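Local atomic coordinates of conserved domain protein (Streptococcus pneumoniae, PDB entry 2I7R), a protein that is of unknown function but belongs to the glyoxalase/bleomycin resistance protein/dioxygenase superfamily and forms a two-chain assembly. Residues Q52-L55 and V56-N60; T93-D96 and W97-S101. All coordinates share one frame; numbering follows the deposited sequence.

Contact 1 (Q52-L55 and V56-N60); sequences QNHL and VPLEN
The imidazole of His54 reaches across the bend of its own loop to the side chain of Asn60, and NE2 donates a hydrogen bond of 3.0 Å to Asn60 OD1. The link is somewhat bent, with an angle of 147° at the hydrogen, and it meets the carbonyl close to head-on, the nitrogen tilted modestly from the carbonyl plane. Ring and amide planes stand nearly perpendicular, 85° apart. The first torsion of His54 sets this up: CG lies anti to its own carbonyl carbon, which carries the ring across to the 58-60 side of the loop.

Leu58 approaches one face of the imidazole. Its CD1 sits 3.8 Å from the ring centroid in a CH-pi contact, displaced toward the rim on the CG–ND1 side. In Leu58, CG lies between the backbone N and the carbonyl carbon (chi1 50°), and this brings CD1 over the ring.

Two waters add to the contact. One lies 2.7 Å from Asn60 OD1 and also close to Gln52 O, though it cannot be donating to every acceptor around it. The other lies in the ring plane, 2.8 Å from His54 ND1, and accepts from Leu58 N. The same three side chains, His54, Leu58 and Asn60, rest on Ile12 of strand 5-12.

The chemistry implies a ring whose rotation is fixed from two sides: NE2 must carry the proton it gives to OD1, while ND1 stands beside a water that is itself tied to the backbone at Leu58 N.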
loop_
_atom_site.group_PDB
_atom_site.type_symbol
_atom_site.label_atom_id
_atom_site.label_comp_id
_atom_site.label_asym_id
_atom_site.label_seq_id
_atom_site.Cartn_x
_atom_site.Cartn_y
_atom_site.Cartn_z
ATOM N N GLN A 52 -5.113 -14.361 3.101
ATOM C CA GLN A 52 -5.857 -14.722 4.299
ATOM C C GLN A 52 -4.887 -15.046 5.444
ATOM O O GLN A 52 -5.135 -14.738 6.605
ATOM C CB GLN A 52 -6.787 -15.892 4.004
ATOM C CG GLN A 52 -7.792 -16.175 5.108
ATOM C CD GLN A 52 -8.392 -17.573 4.989
ATOM O OE1 GLN A 52 -8.685 -18.041 3.883
ATOM N NE2 GLN A 52 -8.568 -18.251 6.127
ATOM N N ASN A 53 -3.767 -15.651 5.090
ATOM C CA ASN A 53 -2.745 -16.031 6.066
ATOM C C ASN A 53 -2.087 -14.812 6.709
ATOM O O ASN A 53 -1.825 -13.797 6.051
ATOM C CB ASN A 53 -1.657 -16.900 5.384
ATOM C CG ASN A 53 -0.484 -17.244 6.322
ATOM O OD1 ASN A 53 -0.663 -17.941 7.311
ATOM N ND2 ASN A 53 0.713 -16.751 6.000
ATOM N N HIS A 54 -1.800 -14.937 8.002
ATOM C CA HIS A 54 -0.981 -13.960 8.693
ATOM C C HIS A 54 0.474 -14.357 8.637
ATOM O O HIS A 54 0.900 -15.287 9.319
ATOM C CB HIS A 54 -1.502 -13.749 10.109
ATOM C CG HIS A 54 -2.913 -13.267 10.123
ATOM N ND1 HIS A 54 -3.568 -12.888 11.266
ATOM C CD2 HIS A 54 -3.795 -13.097 9.110
ATOM C CE1 HIS A 54 -4.800 -12.517 10.963
ATOM N NE2 HIS A 54 -4.963 -12.645 9.660
ATOM N N LEU A 55 1.225 -13.676 7.769
ATOM C CA LEU A 55 2.649 -13.943 7.637
ATOM C C LEU A 55 3.332 -13.631 8.971
ATOM O O LEU A 55 4.195 -14.368 9.438
ATOM C CB LEU A 55 3.251 -13.144 6.475
ATOM C CG LEU A 55 4.609 -13.588 5.925
ATOM C CD1 LEU A 55 4.544 -15.022 5.320
ATOM C CD2 LEU A 55 5.096 -12.569 4.905
ATOM N N VAL A 56 2.913 -12.540 9.593
ATOM C CA VAL A 56 3.345 -12.216 10.941
ATOM C C VAL A 56 2.085 -11.917 11.755
ATOM O O VAL A 56 0.991 -11.842 11.182
ATOM C CB VAL A 56 4.344 -11.031 10.992
ATOM C CG1 VAL A 56 5.582 -11.359 10.207
ATOM C CG2 VAL A 56 3.699 -9.752 10.507
ATOM N N PRO A 57 2.228 -11.796 13.091
ATOM C CA PRO A 57 1.083 -11.465 13.914
ATOM C C PRO A 57 0.489 -10.080 13.551
ATOM O O PRO A 57 1.169 -9.067 13.630
ATOM C CB PRO A 57 1.666 -11.486 15.342
ATOM C CG PRO A 57 2.897 -12.363 15.243
ATOM C CD PRO A 57 3.446 -11.998 13.900
ATOM N N LEU A 58 -0.774 -10.072 13.130
ATOM C CA LEU A 58 -1.481 -8.816 12.802
ATOM C C LEU A 58 -2.980 -9.110 12.672
ATOM O O LEU A 58 -3.398 -10.263 12.753
ATOM C CB LEU A 58 -0.894 -8.151 11.523
ATOM C CG LEU A 58 -0.708 -8.984 10.236
ATOM C CD1 LEU A 58 -1.965 -9.700 9.886
ATOM C CD2 LEU A 58 -0.237 -8.151 9.047
ATOM N N GLU A 59 -3.780 -8.080 12.447
ATOM C CA GLU A 59 -5.217 -8.261 12.293
ATOM C C GLU A 59 -5.619 -8.124 10.825
ATOM O O GLU A 59 -4.858 -7.608 10.019
ATOM C CB GLU A 59 -5.943 -7.223 13.153
ATOM C CG GLU A 59 -5.498 -7.215 14.582
ATOM C CD GLU A 59 -6.229 -6.169 15.423
ATOM O OE1 GLU A 59 -6.745 -5.191 14.865
ATOM O OE2 GLU A 59 -6.284 -6.309 16.645
ATOM N N ASN A 60 -6.798 -8.596 10.459
ATOM C CA ASN A 60 -7.322 -8.269 9.144
ATOM C C ASN A 60 -7.461 -6.762 8.979
ATOM O O ASN A 60 -7.608 -5.980 9.967
ATOM C CB ASN A 60 -8.642 -8.994 8.842
ATOM C CG ASN A 60 -8.474 -10.514 8.836
ATOM O OD1 ASN A 60 -7.357 -11.029 8.763
ATOM N ND2 ASN A 60 -9.562 -11.220 8.957
HETATM O O HOH W 1 -7.059 -13.437 7.543
HETATM O O HOH W 2 -1.993 -13.022 13.541
#

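Contact 2 (T93-D96 and W97-S101); sequences TVTD and WGTES
Thr95 and Thr99 lie side by side and point the same way, one at each flank of a tight reversal of the chain. Thr95 OG1 comes within 3.4 Å of Thr99 CB, and a single water spans the two hydroxyls, 3.0 Å from Thr95 OG1. From the backbone, the same oxygen accepts two N-H groups: Thr99 N reaches it at 3.2 Å, and Trp97 N makes a longer, more bent bond. With chi1 at 68°, OG1 of Thr95 stands between its own backbone N and carbonyl carbon, turned inward over the turn where both amides can find it.

Against the indole of Trp97, Thr95 OG1 lies at the ring edge, in plane, nearest CE3, whereas Asp96 CB sits over one face, 4.3 Å from the centroid of the six-membered ring, as a CH-pi contact set toward the rim. Edge and face are thus approached by successive residues of the turn.

Val94 lays CG2 against the backbone of Gly98 and Thr99, just before the returning strand, 3.6 Å from Gly98 C. Its non-hydrogen-bonded partner Glu100 projects from the same face of the sheet, and its carboxylate forms a salt bridge with Arg116. Thr93 and Ser101 share the other face, their backbones joined by two mutual hydrogen bonds.

At the bend, Thr95 O accepts from Gly98 N at 2.8 Å, closing a type I beta turn from Thr95 to Gly98, and Thr95 N donates to Thr99 O at 2.9 Å. Gly98 has a positive phi of 86°, where a CB would press on the preceding carbonyl oxygen. The whole is a 3:5 beta hairpin joining strands 88-94 and 100-105, a type I turn with a G1 bulge in which Gly98 holds the bulge position.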
loop_
_atom_site.group_PDB
_atom_site.type_symbol
_atom_site.label_atom_id
_atom_site.label_comp_id
_atom_site.label_asym_id
_atom_site.label_seq_id
_atom_site.Cartn_x
_atom_site.Cartn_y
_atom_site.Cartn_z
ATOM N N THR A 93 -12.531 15.207 -9.920
ATOM C CA THR A 93 -12.243 16.593 -9.624
ATOM C C THR A 93 -10.791 16.858 -9.956
ATOM O O THR A 93 -10.006 15.933 -10.139
ATOM C CB THR A 93 -12.574 16.977 -8.167
ATOM O OG1 THR A 93 -11.878 16.123 -7.252
ATOM C CG2 THR A 93 -14.064 16.877 -7.902
ATOM N N VAL A 94 -10.429 18.126 -10.075
ATOM C CA VAL A 94 -9.078 18.470 -10.482
ATOM C C VAL A 94 -8.501 19.520 -9.535
ATOM O O VAL A 94 -9.231 20.342 -8.991
ATOM C CB VAL A 94 -9.055 18.931 -11.975
ATOM C CG1 VAL A 94 -9.756 20.276 -12.147
ATOM C CG2 VAL A 94 -7.677 18.984 -12.501
ATOM N N THR A 95 -7.196 19.466 -9.309
ATOM C CA THR A 95 -6.551 20.512 -8.553
ATOM C C THR A 95 -6.124 21.622 -9.507
ATOM O O THR A 95 -6.002 21.411 -10.716
ATOM C CB THR A 95 -5.301 20.007 -7.780
ATOM O OG1 THR A 95 -4.249 19.645 -8.692
ATOM C CG2 THR A 95 -5.662 18.831 -6.875
ATOM N N ASP A 96 -5.865 22.798 -8.959
ATOM C CA ASP A 96 -5.360 23.884 -9.776
ATOM C C ASP A 96 -4.085 23.520 -10.553
ATOM O O ASP A 96 -3.757 24.197 -11.534
ATOM C CB ASP A 96 -5.186 25.184 -8.970
ATOM C CG ASP A 96 -4.819 26.376 -9.881
ATOM O OD1 ASP A 96 -5.614 26.688 -10.818
ATOM O OD2 ASP A 96 -3.706 26.951 -9.691
ATOM N N TRP A 97 -3.384 22.449 -10.155
ATOM C CA TRP A 97 -2.180 22.019 -10.890
ATOM C C TRP A 97 -2.462 20.909 -11.871
ATOM O O TRP A 97 -1.551 20.311 -12.398
ATOM C CB TRP A 97 -0.996 21.671 -9.934
ATOM C CG TRP A 97 -0.698 22.822 -9.056
ATOM C CD1 TRP A 97 0.238 23.788 -9.264
ATOM C CD2 TRP A 97 -1.398 23.183 -7.867
ATOM N NE1 TRP A 97 0.179 24.720 -8.269
ATOM C CE2 TRP A 97 -0.820 24.382 -7.397
ATOM C CE3 TRP A 97 -2.450 22.597 -7.138
ATOM C CZ2 TRP A 97 -1.262 25.021 -6.248
ATOM C CZ3 TRP A 97 -2.901 23.233 -5.992
ATOM C CH2 TRP A 97 -2.304 24.442 -5.557
ATOM N N GLY A 98 -3.735 20.626 -12.124
ATOM C CA GLY A 98 -4.111 19.644 -13.149
ATOM C C GLY A 98 -4.152 18.192 -12.697
ATOM O O GLY A 98 -4.106 17.272 -13.525
ATOM N N THR A 99 -4.216 17.964 -11.392
ATOM C CA THR A 99 -4.296 16.596 -10.916
ATOM C C THR A 99 -5.738 16.220 -10.826
ATOM O O THR A 99 -6.451 16.716 -9.984
ATOM C CB THR A 99 -3.586 16.394 -9.580
ATOM O OG1 THR A 99 -2.199 16.729 -9.765
ATOM C CG2 THR A 99 -3.751 14.882 -9.092
ATOM N N GLU A 100 -6.181 15.376 -11.746
ATOM C CA GLU A 100 -7.571 14.956 -11.743
ATOM C C GLU A 100 -7.650 13.614 -10.991
ATOM O O GLU A 100 -6.820 12.735 -11.206
ATOM C CB GLU A 100 -8.094 14.808 -13.167
ATOM C CG GLU A 100 -9.607 14.617 -13.245
ATOM C CD GLU A 100 -10.058 14.062 -14.589
ATOM O OE1 GLU A 100 -9.235 13.870 -15.530
ATOM O OE2 GLU A 100 -11.271 13.835 -14.702
ATOM N N SER A 101 -8.629 13.478 -10.108
ATOM C CA SER A 101 -8.795 12.227 -9.384
ATOM C C SER A 101 -10.245 11.801 -9.209
ATOM O O SER A 101 -11.157 12.570 -9.382
ATOM C CB SER A 101 -8.090 12.287 -8.025
ATOM O OG SER A 101 -8.803 13.122 -7.148
HETATM O O HOH W 3 -2.008 18.350 -7.170
#

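In the fold
Starting from the N terminus, the chain runs through strand 5-12, an outer strand of the first sheet, then helix 16-27 and the sheet's other strands. Contact 1 follows strand 46-51 directly and closes a loop within the connection to strand 65-70, the first strand of the second sheet. After helix 74-84, contact 2 starts at the end of strand 88-94 and turns the chain into strand 100-105. The two are in series, neither nested nor crossed, with centres about 37 Å apart on opposite sides of the chain's centre. Contact 1 rests on strand 5-12 and meets the second subunit, whose His90 bonds to Leu55 O; contact 2 joins neighbouring strands of one sheet and touches no other chain of the assembly.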